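Local coordinates for MutT/nudix family protein (Streptococcus pneumoniae, PDB 4HFQ) that hydrolyses UDP-linked precursors of peptidoglycan biosynthesis as a Nudix-family UDP-X diphosphatase, cutting at the diphosphate, at residues K8-M13 against S38-M43; T19-T24 against R32-R37; A66-D71 against S140-K145. One frame throughout, in Å; residues are numbered along the deposited sequence. Where two conformers were deposited one is given.

How the interactions relate
Interactions 1 and 2 join the same pair of antiparallel helices, 3-23 and 27-47, in the N-terminal part of the chain; interaction 3 pairs two strands of the Nudix sheet, near the centre of the molecule. The buried interaction 1 is wholly apolar, methyl against methyl. Interaction 2, about 12 Å from it centre to centre and closer to the turn between the helices, is partly buried and brings a tyrosine ring against a glycine. Interaction 3, buried as well, depends on backbone hydrogen bonds and a salt bridge. The helical and Nudix parts meet where Gln11 NE2 lies 3.2 Å from Ser140 O, a probable hydrogen bond. All three contacts also reach the second subunit.

Interaction 1. Residues K8-M13 against S38-M43; sequences KYLQRM and SLLSEM. With EDO (1,2-ethanediol), chain J.
Helices 3-23 and 27-47 form an antiparallel hairpin in the N-terminal part of this Nudix hydrolase, and residues 8-13 and 38-43 meet in the half away from its connecting turn, through Leu10, Met13, Leu40 and Met43. The segment axes run at 154° and come no closer than 11.1 Å, a wide spacing bridged by the tips of long apolar side chains. Leu40 has the largest area buried here. Its CD2 touches Met13 CE at 3.7 Å and also lies against Met13 CB, while its CD1 rests on the Met13 carbonyl group. The side chains of Met13 and Leu40 cross obliquely, and the bend at chi3 of Met13 (-69°) sets the terminal methyl against that CD2 branch. Leu10, one turn before Met13, has CG anti to the backbone N (chi1 177°). It slides past Leu40 in the opposite direction, and its CD1 branch does the touching, 4.0 Å from Leu40 CD2. The same Leu10 CD1 lies 4.1 Å from Met43 CE, the methyl at the end of a chain that stays extended until it turns at chi3. On another side of helix 3-23, Arg12 makes salt bridges to Asp35 and Glu101 of the second subunit. Phe6 and Thr17 of helix 3-23 pack on Met43 and Leu40 respectively, and Met43 of the second subunit packs on Met13, which carries the apolar layer into the dimer interface. Between the segments themselves no polar bond fixes the alignment, which rests on shape and van der Waals contact among buried methyl groups, completed by those neighbours.

Interaction 2. Residues T19-T24 against R32-R37; sequences TGLTFT and RYEDLR
Tyr33 and Leu21 carry this contact, and Gly20 supplies the surface on which the Tyr33 ring lies. Gly20 CA sits over one face of the ring, displaced toward the rim, in a CH-pi contact 3.5 Å from the ring centroid and 16° off its normal. Its closest ring atom is Tyr33 CE2, at 3.4 Å from Gly20 CA. With no side chain at residue 20, the ring can lie almost directly on the helix backbone. The CB bond of Tyr33 points toward the other helix, and CG, anti to the carbonyl carbon (chi1 -63°), is the atom from which the ring extends over Gly20. Leu21 passes Tyr33 in the opposite direction, with CD2 3.7 Å from Tyr33 CB. That same methyl meets the aliphatic part of Glu34, CD2 of Leu21 lying 3.7 Å from Glu34 CG, and the two side chains cross at about a right angle. Here the antiparallel pair of helices, 3-23 and 27-47, nears its connecting turn, and the short axes of 19-23 and 32-37 approach to 9.4 Å at an angle of 152°. Thr24, the first residue to leave helical geometry, meets the edge of the Tyr33 ring, its CB 4.0 Å from Tyr33 CE2. The polar ends of both residues look to the second subunit, where Asp29 takes a hydrogen bond with Tyr33 OH and another with Thr24 OG1. Tyr33 OH is also hydrogen-bonded to Arg32 NE of that subunit, and the two Tyr33 rings of the dimer meet with their planes about 10° apart. Arg37, in one of its two deposited conformers, passes loosely by Leu21 and forms a salt bridge through NE with Asp18 in its own chain.

Interaction 3. Residues A66-D71 against S140-K145; sequences ATPLMD and SKQYTK. With PGE (triethylene glycol), chain O; TRS (2-amino-2-hydroxymethyl-propane-1,3-diol), chain E; EDO (1,2-ethanediol), chain Y; EDO (1,2-ethanediol), chain N.
Leu69 and Tyr143 face each other where two parallel strands come together, Leu69 CB lying 3.6 Å from Tyr143 CD2 as the side chains pass at a slant. The backbones are tightly laced. Leu69 N gives a 2.9 Å bond to Gln142 O, and Leu69 O takes a 2.8 Å bond from Thr144 N. Farther on, Asp71 N donates to Thr144 O at 3.1 Å, almost straight (N-H...O 174°). This is the start of the parallel pairing of strands 69-78 and 143-153 in the mixed sheet of the Nudix fold. Asp71 and Lys145 share the Leu69-Tyr143 face and lie side by side; Lys145 NZ comes to Asp71 OD2 at 2.7 Å from above the carboxylate plane, a salt bridge. OD2 is also gripped by Arg73 NE, and Lys145 NZ by Arg181 O. A Tris molecule, probably from the crystallisation liquor, flanks this pair, bonding to Asp71 OD1 and Lys145 NZ and standing over one face of the Tyr143 ring. The loop end is looser: Pro68 CG lies 3.6 Å from Gln142 OE1, which is hydrogen-bonded to Gly103 N of the second subunit, and triethylene glycol beside Lys141 accepts a hydrogen bond from Gln142 N.

Interaction 1. Residues K8-M13 against S38-M43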
# COMPACT_ATOMS: atom_id res chain seq x y z
N LYS A 8 -14.46 -0.76 -1.84
CA LYS A 8 -13.53 -1.19 -0.82
C LYS A 8 -13.73 -2.67 -0.45
O LYS A 8 -12.75 -3.40 -0.26
CB LYS A 8 -13.61 -0.30 0.40
CG LYS A 8 -13.05 1.11 0.18
CD LYS A 8 -13.39 1.97 1.39
CE LYS A 8 -13.16 3.45 1.19
NZ LYS A 8 -13.55 4.16 2.43
N TYR A 9 -14.98 -3.13 -0.35
CA TYR A 9 -15.25 -4.55 -0.06
C TYR A 9 -14.72 -5.42 -1.18
O TYR A 9 -14.06 -6.42 -0.89
CB TYR A 9 -16.76 -4.80 0.08
CG TYR A 9 -17.36 -4.44 1.42
CD1 TYR A 9 -16.89 -5.03 2.59
CD2 TYR A 9 -18.40 -3.51 1.52
CE1 TYR A 9 -17.43 -4.71 3.82
CE2 TYR A 9 -18.95 -3.18 2.75
CZ TYR A 9 -18.46 -3.77 3.89
OH TYR A 9 -18.96 -3.47 5.15
N LEU A 10 -15.00 -5.05 -2.43
CA LEU A 10 -14.51 -5.84 -3.56
C LEU A 10 -12.98 -5.92 -3.57
O LEU A 10 -12.38 -7.00 -3.73
CB LEU A 10 -15.04 -5.28 -4.88
CG LEU A 10 -14.59 -5.93 -6.19
CD1 LEU A 10 -15.17 -7.32 -6.33
CD2 LEU A 10 -14.95 -5.08 -7.40
N GLN A 11 -12.35 -4.77 -3.41
CA GLN A 11 -10.91 -4.66 -3.44
C GLN A 11 -10.31 -5.58 -2.35
O GLN A 11 -9.36 -6.34 -2.60
CB GLN A 11 -10.59 -3.19 -3.23
CG GLN A 11 -9.15 -2.81 -3.38
CD GLN A 11 -8.94 -1.45 -2.75
OE1 GLN A 11 -8.86 -1.32 -1.53
NE2 GLN A 11 -8.88 -0.40 -3.60
N ARG A 12 -10.89 -5.56 -1.16
CA ARG A 12 -10.40 -6.37 -0.05
C ARG A 12 -10.60 -7.87 -0.29
O ARG A 12 -9.69 -8.69 -0.04
CB ARG A 12 -11.05 -5.92 1.26
CG ARG A 12 -10.59 -6.69 2.46
CD ARG A 12 -9.11 -6.48 2.77
NE ARG A 12 -8.71 -7.33 3.88
CZ ARG A 12 -7.51 -7.89 4.01
NH1 ARG A 12 -6.52 -7.65 3.13
NH2 ARG A 12 -7.30 -8.70 5.03
N MET A 13 -11.77 -8.25 -0.79
CA MET A 13 -12.03 -9.67 -1.04
C MET A 13 -11.16 -10.23 -2.14
O MET A 13 -10.70 -11.39 -2.04
CB MET A 13 -13.51 -9.88 -1.35
CG MET A 13 -14.37 -9.64 -0.13
SD MET A 13 -16.06 -10.24 -0.25
CE MET A 13 -16.67 -9.09 -1.46
N SER A 38 -14.12 -16.49 -8.99
CA SER A 38 -15.07 -16.55 -10.11
C SER A 38 -16.35 -15.76 -9.77
O SER A 38 -16.86 -15.01 -10.59
CB SER A 38 -15.41 -17.99 -10.46
OG SER A 38 -14.26 -18.67 -10.94
N LEU A 39 -16.82 -15.89 -8.52
CA LEU A 39 -17.98 -15.11 -8.09
C LEU A 39 -17.69 -13.62 -8.01
O LEU A 39 -18.55 -12.80 -8.35
CB LEU A 39 -18.52 -15.63 -6.76
CG LEU A 39 -19.35 -16.90 -6.93
CD1 LEU A 39 -19.35 -17.68 -5.64
CD2 LEU A 39 -20.78 -16.54 -7.36
N LEU A 40 -16.50 -13.25 -7.54
CA LEU A 40 -16.14 -11.83 -7.50
C LEU A 40 -16.17 -11.25 -8.91
O LEU A 40 -16.63 -10.13 -9.10
CB LEU A 40 -14.78 -11.62 -6.84
CG LEU A 40 -14.74 -11.92 -5.34
CD1 LEU A 40 -13.31 -12.04 -4.81
CD2 LEU A 40 -15.52 -10.91 -4.50
N SER A 41 -15.69 -12.03 -9.87
CA SER A 41 -15.66 -11.63 -11.27
C SER A 41 -17.07 -11.46 -11.86
O SER A 41 -17.34 -10.51 -12.59
CB SER A 41 -14.84 -12.65 -12.07
OG SER A 41 -13.53 -12.79 -11.54
N GLU A 42 -17.97 -12.38 -11.52
CA GLU A 42 -19.37 -12.32 -11.96
C GLU A 42 -20.07 -11.13 -11.33
O GLU A 42 -20.81 -10.40 -12.00
CB GLU A 42 -20.11 -13.60 -11.62
CG GLU A 42 -19.68 -14.79 -12.44
CD GLU A 42 -20.13 -16.12 -11.87
OE1 GLU A 42 -21.10 -16.16 -11.08
OE2 GLU A 42 -19.52 -17.15 -12.23
N MET A 43 -19.82 -10.91 -10.05
CA MET A 43 -20.45 -9.82 -9.34
C MET A 43 -19.97 -8.47 -9.86
O MET A 43 -20.79 -7.57 -10.06
CB MET A 43 -20.20 -9.95 -7.83
CG MET A 43 -20.83 -8.82 -7.04
SD MET A 43 -20.62 -9.06 -5.29
CE MET A 43 -18.93 -8.61 -5.14
C1 EDO J . -9.53 5.40 4.60
O1 EDO J . -10.14 4.89 5.79
C2 EDO J . -10.04 4.65 3.37
O2 EDO J . -10.98 3.63 3.71

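Interaction 2. Residues T19-T24 against R32-R37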
# COMPACT_ATOMS: atom_id res chain seq x y z
N THR A 19 -4.44 -13.96 -1.77
CA THR A 19 -3.53 -14.42 -0.73
C THR A 19 -3.77 -15.90 -0.44
O THR A 19 -2.81 -16.67 -0.30
CB THR A 19 -3.71 -13.55 0.53
OG1 THR A 19 -3.46 -12.19 0.20
CG2 THR A 19 -2.76 -13.98 1.64
N GLY A 20 -5.05 -16.31 -0.39
CA GLY A 20 -5.38 -17.73 -0.23
C GLY A 20 -4.80 -18.58 -1.36
O GLY A 20 -4.21 -19.62 -1.10
N LEU A 21 -4.93 -18.13 -2.60
CA LEU A 21 -4.40 -18.91 -3.71
C LEU A 21 -2.89 -19.07 -3.63
O LEU A 21 -2.36 -20.14 -3.94
CB LEU A 21 -4.82 -18.31 -5.04
CG LEU A 21 -6.31 -18.50 -5.33
CD1 LEU A 21 -6.74 -17.59 -6.48
CD2 LEU A 21 -6.61 -19.97 -5.61
N THR A 22 -2.20 -18.01 -3.23
CA THR A 22 -0.75 -18.08 -3.12
C THR A 22 -0.27 -18.95 -1.98
O THR A 22 0.69 -19.70 -2.13
CB THR A 22 -0.17 -16.66 -3.04
OG1 THR A 22 -0.37 -16.05 -4.31
CG2 THR A 22 1.34 -16.67 -2.73
N PHE A 23 -0.98 -18.91 -0.85
CA PHE A 23 -0.46 -19.52 0.37
C PHE A 23 -1.06 -20.84 0.79
O PHE A 23 -0.44 -21.56 1.58
CB PHE A 23 -0.55 -18.54 1.54
CG PHE A 23 0.47 -17.45 1.47
CD1 PHE A 23 1.78 -17.70 1.83
CD2 PHE A 23 0.13 -16.19 0.98
CE1 PHE A 23 2.73 -16.69 1.75
CE2 PHE A 23 1.08 -15.18 0.89
CZ PHE A 23 2.39 -15.44 1.28
N THR A 24 -2.25 -21.19 0.31
CA THR A 24 -2.83 -22.46 0.76
C THR A 24 -2.08 -23.66 0.19
O THR A 24 -1.52 -23.60 -0.91
CB THR A 24 -4.33 -22.57 0.46
OG1 THR A 24 -4.84 -23.69 1.19
CG2 THR A 24 -4.61 -22.80 -1.02
N ARG A 32 -11.86 -23.61 -3.36
CA ARG A 32 -12.72 -22.62 -2.70
C ARG A 32 -12.33 -21.19 -3.08
O ARG A 32 -13.20 -20.39 -3.44
CB ARG A 32 -12.70 -22.77 -1.18
CG ARG A 32 -13.41 -24.00 -0.67
CD ARG A 32 -13.19 -24.17 0.84
NE ARG A 32 -13.67 -25.49 1.09
CZ ARG A 32 -12.98 -26.50 1.60
NH1 ARG A 32 -11.77 -26.34 2.13
NH2 ARG A 32 -13.61 -27.65 1.68
N TYR A 33 -11.03 -20.87 -3.01
CA TYR A 33 -10.59 -19.54 -3.40
C TYR A 33 -10.85 -19.28 -4.89
O TYR A 33 -11.23 -18.18 -5.26
CB TYR A 33 -9.13 -19.30 -3.05
CG TYR A 33 -8.81 -19.33 -1.57
CD1 TYR A 33 -9.39 -18.41 -0.68
CD2 TYR A 33 -7.88 -20.23 -1.07
CE1 TYR A 33 -9.09 -18.43 0.68
CE2 TYR A 33 -7.58 -20.27 0.29
CZ TYR A 33 -8.16 -19.35 1.14
OH TYR A 33 -7.83 -19.36 2.49
N GLU A 34 -10.65 -20.30 -5.73
CA GLU A 34 -10.90 -20.12 -7.16
C GLU A 34 -12.38 -19.83 -7.42
O GLU A 34 -12.73 -18.98 -8.23
CB GLU A 34 -10.45 -21.34 -7.96
CG GLU A 34 -8.95 -21.50 -8.02
CD GLU A 34 -8.50 -22.75 -8.73
OE1 GLU A 34 -9.15 -23.79 -8.58
OE2 GLU A 34 -7.46 -22.68 -9.39
N ASP A 35 -13.25 -20.56 -6.71
CA ASP A 35 -14.69 -20.35 -6.84
C ASP A 35 -15.10 -18.97 -6.33
O ASP A 35 -15.95 -18.32 -6.92
CB ASP A 35 -15.44 -21.47 -6.13
CG ASP A 35 -15.31 -22.80 -6.83
OD1 ASP A 35 -14.89 -22.82 -8.01
OD2 ASP A 35 -15.64 -23.82 -6.18
N LEU A 36 -14.47 -18.52 -5.24
CA LEU A 36 -14.71 -17.17 -4.75
C LEU A 36 -14.28 -16.14 -5.79
O LEU A 36 -15.01 -15.17 -6.05
CB LEU A 36 -13.98 -16.95 -3.41
CG LEU A 36 -14.66 -17.64 -2.24
CD1 LEU A 36 -13.70 -17.64 -1.07
CD2 LEU A 36 -15.98 -16.99 -1.86
N ARG A 37 -13.12 -16.34 -6.41
CA ARG A 37 -12.64 -15.38 -7.41
C ARG A 37 -13.55 -15.34 -8.64
O ARG A 37 -13.73 -14.29 -9.25
CB ARG A 37 -11.18 -15.63 -7.79
CG ARG A 37 -10.46 -14.34 -8.15
CD ARG A 37 -9.07 -14.56 -8.69
NE ARG A 37 -8.23 -13.37 -8.48
CZ ARG A 37 -8.15 -12.33 -9.31
NH1 ARG A 37 -8.90 -12.26 -10.40
NH2 ARG A 37 -7.33 -11.34 -9.01

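Interaction 3. Residues A66-D71 against S140-K145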
# COMPACT_ATOMS: atom_id res chain seq x y z
N ALA A 66 -0.65 -9.86 -2.79
CA ALA A 66 -1.60 -8.75 -2.80
C ALA A 66 -1.23 -7.72 -1.75
O ALA A 66 -1.45 -7.92 -0.57
CB ALA A 66 -3.01 -9.27 -2.56
N THR A 67 -0.61 -6.63 -2.19
CA THR A 67 -0.27 -5.52 -1.29
C THR A 67 -0.72 -4.23 -1.97
O THR A 67 -0.92 -4.19 -3.18
CB THR A 67 1.26 -5.42 -0.95
OG1 THR A 67 1.98 -4.82 -2.03
CG2 THR A 67 1.87 -6.79 -0.61
N PRO A 68 -0.81 -3.14 -1.21
CA PRO A 68 -0.93 -1.84 -1.87
C PRO A 68 0.23 -1.62 -2.85
O PRO A 68 1.35 -2.08 -2.60
CB PRO A 68 -0.89 -0.85 -0.70
CG PRO A 68 -1.42 -1.63 0.46
CD PRO A 68 -0.85 -3.01 0.25
N LEU A 69 -0.07 -0.95 -3.95
CA LEU A 69 0.92 -0.70 -4.99
C LEU A 69 1.62 0.63 -4.79
O LEU A 69 1.11 1.53 -4.12
CB LEU A 69 0.24 -0.72 -6.35
CG LEU A 69 -0.49 -2.01 -6.74
CD1 LEU A 69 -1.16 -1.83 -8.10
CD2 LEU A 69 0.48 -3.17 -6.78
N MET A 70 2.83 0.75 -5.36
CA MET A 70 3.59 2.00 -5.31
C MET A 70 3.16 2.99 -6.38
O MET A 70 3.03 2.64 -7.56
CB MET A 70 5.10 1.73 -5.46
CG MET A 70 5.96 2.99 -5.54
SD MET A 70 7.73 2.65 -5.64
CE MET A 70 7.68 1.02 -4.90
N ASP A 71 2.92 4.22 -5.95
CA ASP A 71 2.85 5.37 -6.86
C ASP A 71 3.81 6.41 -6.31
O ASP A 71 3.91 6.61 -5.09
CB ASP A 71 1.42 5.93 -6.93
CG ASP A 71 1.28 7.11 -7.86
OD1 ASP A 71 1.11 6.91 -9.06
OD2 ASP A 71 1.33 8.27 -7.38
N SER A 140 -9.81 1.23 -8.16
CA SER A 140 -9.83 -0.24 -8.09
C SER A 140 -8.63 -0.78 -7.33
O SER A 140 -8.78 -1.72 -6.52
CB SER A 140 -9.94 -0.85 -9.48
OG SER A 140 -8.89 -0.45 -10.32
N LYS A 141 -7.45 -0.18 -7.54
CA LYS A 141 -6.26 -0.58 -6.79
C LYS A 141 -5.99 0.42 -5.69
O LYS A 141 -6.14 1.62 -5.88
CB LYS A 141 -5.03 -0.68 -7.68
CG LYS A 141 -5.07 -1.79 -8.73
CD LYS A 141 -5.13 -3.18 -8.10
CE LYS A 141 -4.95 -4.32 -9.11
NZ LYS A 141 -6.11 -4.48 -10.04
N GLN A 142 -5.53 -0.09 -4.55
CA GLN A 142 -4.99 0.76 -3.49
C GLN A 142 -3.51 1.02 -3.71
O GLN A 142 -2.74 0.08 -3.92
CB GLN A 142 -5.21 0.09 -2.14
CG GLN A 142 -4.76 0.95 -0.97
CD GLN A 142 -5.01 0.30 0.36
OE1 GLN A 142 -4.97 -0.93 0.46
NE2 GLN A 142 -5.30 1.09 1.40
N TYR A 143 -3.11 2.29 -3.66
CA TYR A 143 -1.72 2.71 -3.75
C TYR A 143 -1.26 3.39 -2.48
O TYR A 143 -2.03 4.09 -1.81
CB TYR A 143 -1.50 3.70 -4.90
CG TYR A 143 -1.66 3.10 -6.28
CD1 TYR A 143 -2.91 2.95 -6.86
CD2 TYR A 143 -0.55 2.70 -7.01
CE1 TYR A 143 -3.05 2.39 -8.13
CE2 TYR A 143 -0.67 2.16 -8.29
CZ TYR A 143 -1.93 2.01 -8.83
OH TYR A 143 -2.04 1.44 -10.10
N THR A 144 0.01 3.17 -2.16
CA THR A 144 0.77 4.09 -1.29
C THR A 144 1.43 5.12 -2.21
O THR A 144 2.31 4.79 -3.01
CB THR A 144 1.86 3.36 -0.47
OG1 THR A 144 2.77 2.71 -1.36
CG2 THR A 144 1.23 2.30 0.45
N LYS A 145 0.97 6.36 -2.07
CA LYS A 145 1.40 7.43 -2.96
C LYS A 145 2.46 8.28 -2.25
O LYS A 145 2.15 9.06 -1.34
CB LYS A 145 0.16 8.24 -3.37
CG LYS A 145 0.46 9.47 -4.24
CD LYS A 145 -0.84 10.19 -4.62
CE LYS A 145 -1.73 9.40 -5.57
NZ LYS A 145 -1.18 9.29 -6.96
C1 PGE O . -4.06 -3.05 -4.54
O1 PGE O . -5.52 -3.05 -4.38
C2 PGE O . -3.40 -4.44 -4.68
O2 PGE O . -3.53 -4.91 -6.02
C3 PGE O . -3.04 -6.23 -6.22
C4 PGE O . -1.68 -6.13 -6.88
O4 PGE O . 1.88 -5.12 -4.76
C6 PGE O . 1.29 -6.38 -5.07
C5 PGE O . -0.23 -6.36 -5.01
O3 PGE O . -0.79 -6.98 -6.17
C TRS E . -2.69 6.28 -10.09
C1 TRS E . -1.67 5.93 -11.16
C2 TRS E . -4.13 6.15 -10.53
C3 TRS E . -2.45 7.71 -9.75
N TRS E . -2.50 5.78 -8.71
O1 TRS E . -0.44 5.42 -10.65
O2 TRS E . -4.34 4.76 -10.88
O3 TRS E . -2.67 7.54 -8.36
C1 EDO Y . 4.75 0.57 -1.17
O1 EDO Y . 5.54 -0.30 -0.35
C2 EDO Y . 3.55 -0.21 -1.76
O2 EDO Y . 3.93 -1.34 -2.64
C1 EDO N . -0.37 -10.16 1.45
O1 EDO N . -0.41 -8.78 1.83
C2 EDO N . -0.13 -11.08 2.65
O2 EDO N . -0.97 -10.70 3.74